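Local coordinates for beta-lactamase/D-alanine Carboxypeptidase (Yersinia pestis, PDB 3RJU), which probably hydrolyses beta-lactams or cleaves D-alanine from peptidoglycan peptides, as a putative penicillin-binding protein of the serine beta-lactamase family, at residues S21-M26 against V325-S330; G308-M313 against S336-G341. All blocks are in the same frame, centred on the assembly; numbering follows the deposited sequence.

Interaction 1 (S21-M26 against V325-S330); sequences SGAVGM and VVVTRS
Strand 25-32 and strand 321-328, antiparallel neighbours in the central sheet of this beta-lactamase-type alpha/beta fold, meet where the first begins and the second ends. Helix 6-20 runs into this junction and stops in a Schellman motif at Gly22, whose positive phi (64°) suits glycine. The carbonyl of Gly22 is gripped from across the contact: Ser330 OG donates to Gly22 O at 2.6 Å, in the carbonyl plane and on a lone pair. The chain then turns into the sheet. Val24 N gives a nearly straight bond to Thr328 O (2.8 Å, 168°), and Thr328 N returns one to Gly25 O at 3.0 Å. Between these two, the side chain of Thr328 meets the partner backbone; chi1 of 43° sets OG1 between its own N and carbonyl carbon, where it accepts a more bent bond from Gly25 N (2.9 Å). Gly25 has no side chain to compete with that hydroxyl.

Met26, Val327, Val325 and Ala23 make the apolar part of this contact. Met26, a selenomethionine, and Val327 form a non-hydrogen-bonded pair, and Met26 CG lies 3.7 Å from Val327 CG2, while Met26 CG, SE and CE all pass beside Val325 CG2, with CG nearest at 4.0 Å. The other branch of Val327 presses tightly on Ala23, CG1 to CB at 3.5 Å, a spot that suits a side chain as small as alanine. Phe18 of helix 6-20 touches both Ala23 and Met26 there. At the outer end, Val24 lays CG2 against Arg329 O, while the guanidinium of Arg329 turns to the carbonyls of Gln331 and Thr333.

The Thr328 hydroxyl thus takes the Gly25 N-H at the irregular start of the pairing, Ser330 OG carries the bonding on to Gly22, and apolar branches pack on the face that helices 6-20 and 336-349 cover.

Interaction 2 (G308-M313 against S336-G341); sequences GFITYM and SNMSDG
Met338, a selenomethionine on the first turn of helix 336-349, reaches down to strand 309-316 and supplies most of the apolar contact. Its CG and SE continue an extended path from the backbone, which carries the selenium, in the place of the methionine sulphur, away from the helix to the sheet. There SE lies 3.7 Å from Ile310 CD1, the two side chains sliding past each other in opposite directions. The bend at chi3 (76°) brings the CE methyl over the strand backbone, 3.7 Å from Thr311 C and 3.8 Å from Tyr312 CB. A long, flexible, unbranched chain suits this place, since one residue fits over the backbone between two inward-pointing side chains, while Ile310 CG1 and CD1 lie against the selenium.

The second kind of interaction is CH-pi. Ser339, the next residue on the helix, sets CB over the centre of the Tyr312 ring, 3.6 Å from the centroid and 12° off the ring normal. The small serine lets the helix backbone come close to the aromatic face, and Tyr312 CD2 is also 3.8 Å from Ser339 CA. Ser339 CB covers one face of the ring, and the Tyr312 hydroxyl is hydrogen-bonded to Asn343 OD1, one turn further along the helix.

The axes of helix segment 336-341 and strand segment 309-313 approach to 8.9 Å and run in nearly the same N-to-C direction, 21° apart. Strand 321-328 flanks strand 309-316, with Val327 touching both Ile310 and Met338. On the other face of the strand, Thr311 OG1 bonds to Ile60 O and Met313 packs against helix 233-241.

In the fold
From the N terminus, helix 6-20 leads into strand 25-32, which interaction 1 pairs with a strand nearly 300 residues later, closing a loop that holds most of the chain. Inside that loop lies strand 309-316; the chain turns back as strand 321-328, leaves the loop after Ser330 and enters helix 336-349. Interaction 2 closes this short excursion. The two contacts therefore cross, their segments alternating along the sequence. They also touch: Arg329 N is probably bonded to Gly308 O (2.8 Å), and Val327 CG2 packs on Met338 SE. Together they tie the N-terminal and C-terminal helices to three adjoining strands of one antiparallel sheet.

Interaction 1 (S21-M26 against V325-S330)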
loop_
_atom_site.group_PDB
_atom_site.type_symbol
_atom_site.label_atom_id
_atom_site.label_comp_id
_atom_site.label_asym_id
_atom_site.label_seq_id
_atom_site.Cartn_x
_atom_site.Cartn_y
_atom_site.Cartn_z
ATOM N N SER A 21 -16.352 3.099 -12.135
ATOM C CA SER A 21 -14.933 3.424 -12.109
ATOM C C SER A 21 -14.362 3.519 -13.523
ATOM O O SER A 21 -13.206 3.878 -13.699
ATOM C CB SER A 21 -14.174 2.366 -11.306
ATOM O OG SER A 21 -14.143 1.142 -12.027
ATOM N N GLY A 22 -15.160 3.166 -14.532
ATOM C CA GLY A 22 -14.669 3.179 -15.902
ATOM C C GLY A 22 -13.547 2.171 -16.117
ATOM O O GLY A 22 -12.714 2.348 -17.005
ATOM N N ALA A 23 -13.508 1.108 -15.312
ATOM C CA ALA A 23 -12.443 0.116 -15.438
ATOM C C ALA A 23 -12.349 -0.523 -16.817
ATOM O O ALA A 23 -13.364 -0.834 -17.451
ATOM C CB ALA A 23 -12.609 -0.977 -14.379
ATOM N N VAL A 24 -11.114 -0.779 -17.248
ATOM C CA VAL A 24 -10.884 -1.663 -18.384
ATOM C C VAL A 24 -11.067 -3.094 -17.866
ATOM O O VAL A 24 -11.816 -3.900 -18.438
ATOM C CB VAL A 24 -9.461 -1.496 -18.935
ATOM C CG1 VAL A 24 -9.165 -2.587 -19.968
ATOM C CG2 VAL A 24 -9.277 -0.112 -19.557
ATOM N N GLY A 25 -10.381 -3.404 -16.759
ATOM C CA GLY A 25 -10.549 -4.674 -16.076
ATOM C C GLY A 25 -10.571 -4.463 -14.579
ATOM O O GLY A 25 -10.060 -3.455 -14.082
HETATM N N MSE A 26 -11.149 -5.412 -13.854
HETATM C CA MSE A 26 -11.244 -5.309 -12.399
HETATM C C MSE A 26 -11.191 -6.678 -11.740
HETATM O O MSE A 26 -11.795 -7.648 -12.240
HETATM C CB MSE A 26 -12.548 -4.614 -12.000
HETATM C CG MSE A 26 -12.749 -4.509 -10.493
HETATM SE SE MSE A 26 -14.332 -3.465 -10.122
HETATM C CE MSE A 26 -15.166 -4.518 -8.793
ATOM N N VAL A 325 -9.590 -4.183 -3.967
ATOM C CA VAL A 325 -10.004 -4.041 -5.348
ATOM C C VAL A 325 -8.848 -3.514 -6.178
ATOM O O VAL A 325 -8.028 -2.727 -5.706
ATOM C CB VAL A 325 -11.252 -3.102 -5.499
ATOM C CG1 VAL A 325 -10.926 -1.699 -5.016
ATOM C CG2 VAL A 325 -11.736 -3.086 -6.936
ATOM N N VAL A 326 -8.761 -3.993 -7.410
ATOM C CA VAL A 326 -7.766 -3.496 -8.339
ATOM C C VAL A 326 -8.483 -3.227 -9.662
ATOM O O VAL A 326 -9.299 -4.053 -10.132
ATOM C CB VAL A 326 -6.562 -4.471 -8.549
ATOM C CG1 VAL A 326 -7.027 -5.889 -8.917
ATOM C CG2 VAL A 326 -5.621 -3.899 -9.622
ATOM N N VAL A 327 -8.211 -2.067 -10.237
ATOM C CA VAL A 327 -8.791 -1.680 -11.514
ATOM C C VAL A 327 -7.693 -1.186 -12.435
ATOM O O VAL A 327 -6.781 -0.482 -12.008
ATOM C CB VAL A 327 -9.848 -0.544 -11.285
ATOM C CG1 VAL A 327 -10.018 0.367 -12.514
ATOM C CG2 VAL A 327 -11.184 -1.117 -10.801
ATOM N N THR A 328 -7.748 -1.572 -13.703
ATOM C CA THR A 328 -6.955 -0.892 -14.711
ATOM C C THR A 328 -7.769 0.286 -15.293
ATOM O O THR A 328 -8.946 0.145 -15.646
ATOM C CB THR A 328 -6.522 -1.857 -15.818
ATOM O OG1 THR A 328 -7.638 -2.684 -16.167
ATOM C CG2 THR A 328 -5.370 -2.746 -15.354
ATOM N N ARG A 329 -7.146 1.459 -15.359
ATOM C CA ARG A 329 -7.847 2.696 -15.719
ATOM C C ARG A 329 -8.249 2.755 -17.189
ATOM O O ARG A 329 -7.506 2.316 -18.058
ATOM C CB ARG A 329 -6.946 3.907 -15.450
ATOM C CG ARG A 329 -6.596 4.129 -13.970
ATOM C CD ARG A 329 -5.958 5.514 -13.808
ATOM N NE ARG A 329 -6.943 6.563 -14.058
ATOM C CZ ARG A 329 -6.994 7.319 -15.160
ATOM N NH1 ARG A 329 -7.957 8.225 -15.307
ATOM N NH2 ARG A 329 -6.095 7.175 -16.126
ATOM N N SER A 330 -9.412 3.330 -17.469
ATOM C CA SER A 330 -9.593 3.964 -18.766
ATOM C C SER A 330 -9.355 5.469 -18.593
ATOM O O SER A 330 -9.137 5.953 -17.470
ATOM C CB SER A 330 -11.001 3.710 -19.313
ATOM O OG SER A 330 -11.961 4.381 -18.526
#

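Interaction 2 (G308-M313 against S336-G341)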
loop_
_atom_site.group_PDB
_atom_site.type_symbol
_atom_site.label_atom_id
_atom_site.label_comp_id
_atom_site.label_asym_id
_atom_site.label_seq_id
_atom_site.Cartn_x
_atom_site.Cartn_y
_atom_site.Cartn_z
ATOM N N GLY A 308 -1.197 2.848 -14.616
ATOM C CA GLY A 308 -2.464 2.437 -15.198
ATOM C C GLY A 308 -3.335 1.627 -14.251
ATOM O O GLY A 308 -4.458 1.246 -14.613
ATOM N N PHE A 309 -2.821 1.360 -13.043
ATOM C CA PHE A 309 -3.567 0.624 -12.015
ATOM C C PHE A 309 -4.040 1.564 -10.928
ATOM O O PHE A 309 -3.327 2.509 -10.565
ATOM C CB PHE A 309 -2.697 -0.448 -11.345
ATOM C CG PHE A 309 -2.420 -1.638 -12.216
ATOM C CD1 PHE A 309 -3.203 -2.793 -12.124
ATOM C CD2 PHE A 309 -1.413 -1.584 -13.164
ATOM C CE1 PHE A 309 -2.961 -3.880 -12.939
ATOM C CE2 PHE A 309 -1.159 -2.676 -13.985
ATOM C CZ PHE A 309 -1.946 -3.822 -13.872
ATOM N N ILE A 310 -5.219 1.280 -10.388
ATOM C CA ILE A 310 -5.632 1.853 -9.109
ATOM C C ILE A 310 -6.048 0.726 -8.167
ATOM O O ILE A 310 -6.652 -0.271 -8.589
ATOM C CB ILE A 310 -6.751 2.909 -9.233
ATOM C CG1 ILE A 310 -7.963 2.371 -10.016
ATOM C CG2 ILE A 310 -6.186 4.204 -9.846
ATOM C CD1 ILE A 310 -9.143 3.331 -9.956
ATOM N N THR A 311 -5.703 0.870 -6.890
ATOM C CA THR A 311 -5.976 -0.163 -5.913
ATOM C C THR A 311 -6.518 0.454 -4.644
ATOM O O THR A 311 -6.272 1.622 -4.336
ATOM C CB THR A 311 -4.697 -0.962 -5.540
ATOM O OG1 THR A 311 -3.637 -0.051 -5.251
ATOM C CG2 THR A 311 -4.251 -1.863 -6.686
ATOM N N TYR A 312 -7.277 -0.337 -3.906
ATOM C CA TYR A 312 -7.803 0.124 -2.636
ATOM C C TYR A 312 -8.046 -1.078 -1.754
ATOM O O TYR A 312 -8.551 -2.120 -2.210
ATOM C CB TYR A 312 -9.099 0.900 -2.868
ATOM C CG TYR A 312 -9.743 1.521 -1.642
ATOM C CD1 TYR A 312 -9.035 2.425 -0.830
ATOM C CD2 TYR A 312 -11.070 1.222 -1.302
ATOM C CE1 TYR A 312 -9.637 3.012 0.277
ATOM C CE2 TYR A 312 -11.678 1.811 -0.194
ATOM C CZ TYR A 312 -10.955 2.696 0.596
ATOM O OH TYR A 312 -11.539 3.284 1.707
HETATM N N MSE A 313 -7.691 -0.942 -0.482
HETATM C CA MSE A 313 -8.008 -1.966 0.494
HETATM C C MSE A 313 -8.717 -1.282 1.653
HETATM O O MSE A 313 -8.243 -0.252 2.141
HETATM C CB MSE A 313 -6.739 -2.657 1.010
HETATM C CG MSE A 313 -7.044 -3.771 2.004
HETATM SE SE MSE A 313 -5.478 -4.770 2.542
HETATM C CE MSE A 313 -4.955 -5.467 0.804
ATOM N N SER A 336 -11.953 7.821 -6.758
ATOM C CA SER A 336 -12.938 7.705 -5.691
ATOM C C SER A 336 -14.253 7.083 -6.160
ATOM O O SER A 336 -15.056 6.673 -5.337
ATOM C CB SER A 336 -13.177 9.050 -5.004
ATOM O OG SER A 336 -13.736 9.971 -5.906
ATOM N N ASN A 337 -14.463 6.971 -7.471
ATOM C CA ASN A 337 -15.625 6.223 -7.960
ATOM C C ASN A 337 -15.469 4.722 -7.764
ATOM O O ASN A 337 -16.446 3.966 -7.845
ATOM C CB ASN A 337 -15.922 6.566 -9.417
ATOM C CG ASN A 337 -16.530 7.937 -9.544
ATOM O OD1 ASN A 337 -17.060 8.454 -8.568
ATOM N ND2 ASN A 337 -16.448 8.540 -10.724
HETATM N N MSE A 338 -14.233 4.288 -7.529
HETATM C CA MSE A 338 -13.982 2.925 -7.138
HETATM C C MSE A 338 -13.998 2.817 -5.608
HETATM O O MSE A 338 -14.734 2.005 -5.052
HETATM C CB MSE A 338 -12.638 2.460 -7.693
HETATM C CG MSE A 338 -12.258 1.042 -7.281
HETATM SE SE MSE A 338 -10.465 0.570 -7.879
HETATM C CE MSE A 338 -9.464 1.584 -6.547
ATOM N N SER A 339 -13.220 3.655 -4.919
ATOM C CA SER A 339 -13.122 3.534 -3.468
ATOM C C SER A 339 -14.427 3.848 -2.716
ATOM O O SER A 339 -14.732 3.189 -1.730
ATOM C CB SER A 339 -11.947 4.350 -2.922
ATOM O OG SER A 339 -12.128 5.737 -3.148
ATOM N N ASP A 340 -15.207 4.823 -3.187
ATOM C CA ASP A 340 -16.501 5.101 -2.553
ATOM C C ASP A 340 -17.406 3.863 -2.620
ATOM O O ASP A 340 -18.103 3.536 -1.653
ATOM C CB ASP A 340 -17.228 6.267 -3.218
ATOM C CG ASP A 340 -16.671 7.640 -2.834
ATOM O OD1 ASP A 340 -15.865 7.771 -1.865
ATOM O OD2 ASP A 340 -17.081 8.613 -3.510
ATOM N N GLY A 341 -17.405 3.174 -3.763
ATOM C CA GLY A 341 -18.205 1.970 -3.914
ATOM C C GLY A 341 -17.770 0.868 -2.961
ATOM O O GLY A 341 -18.600 0.178 -2.367
#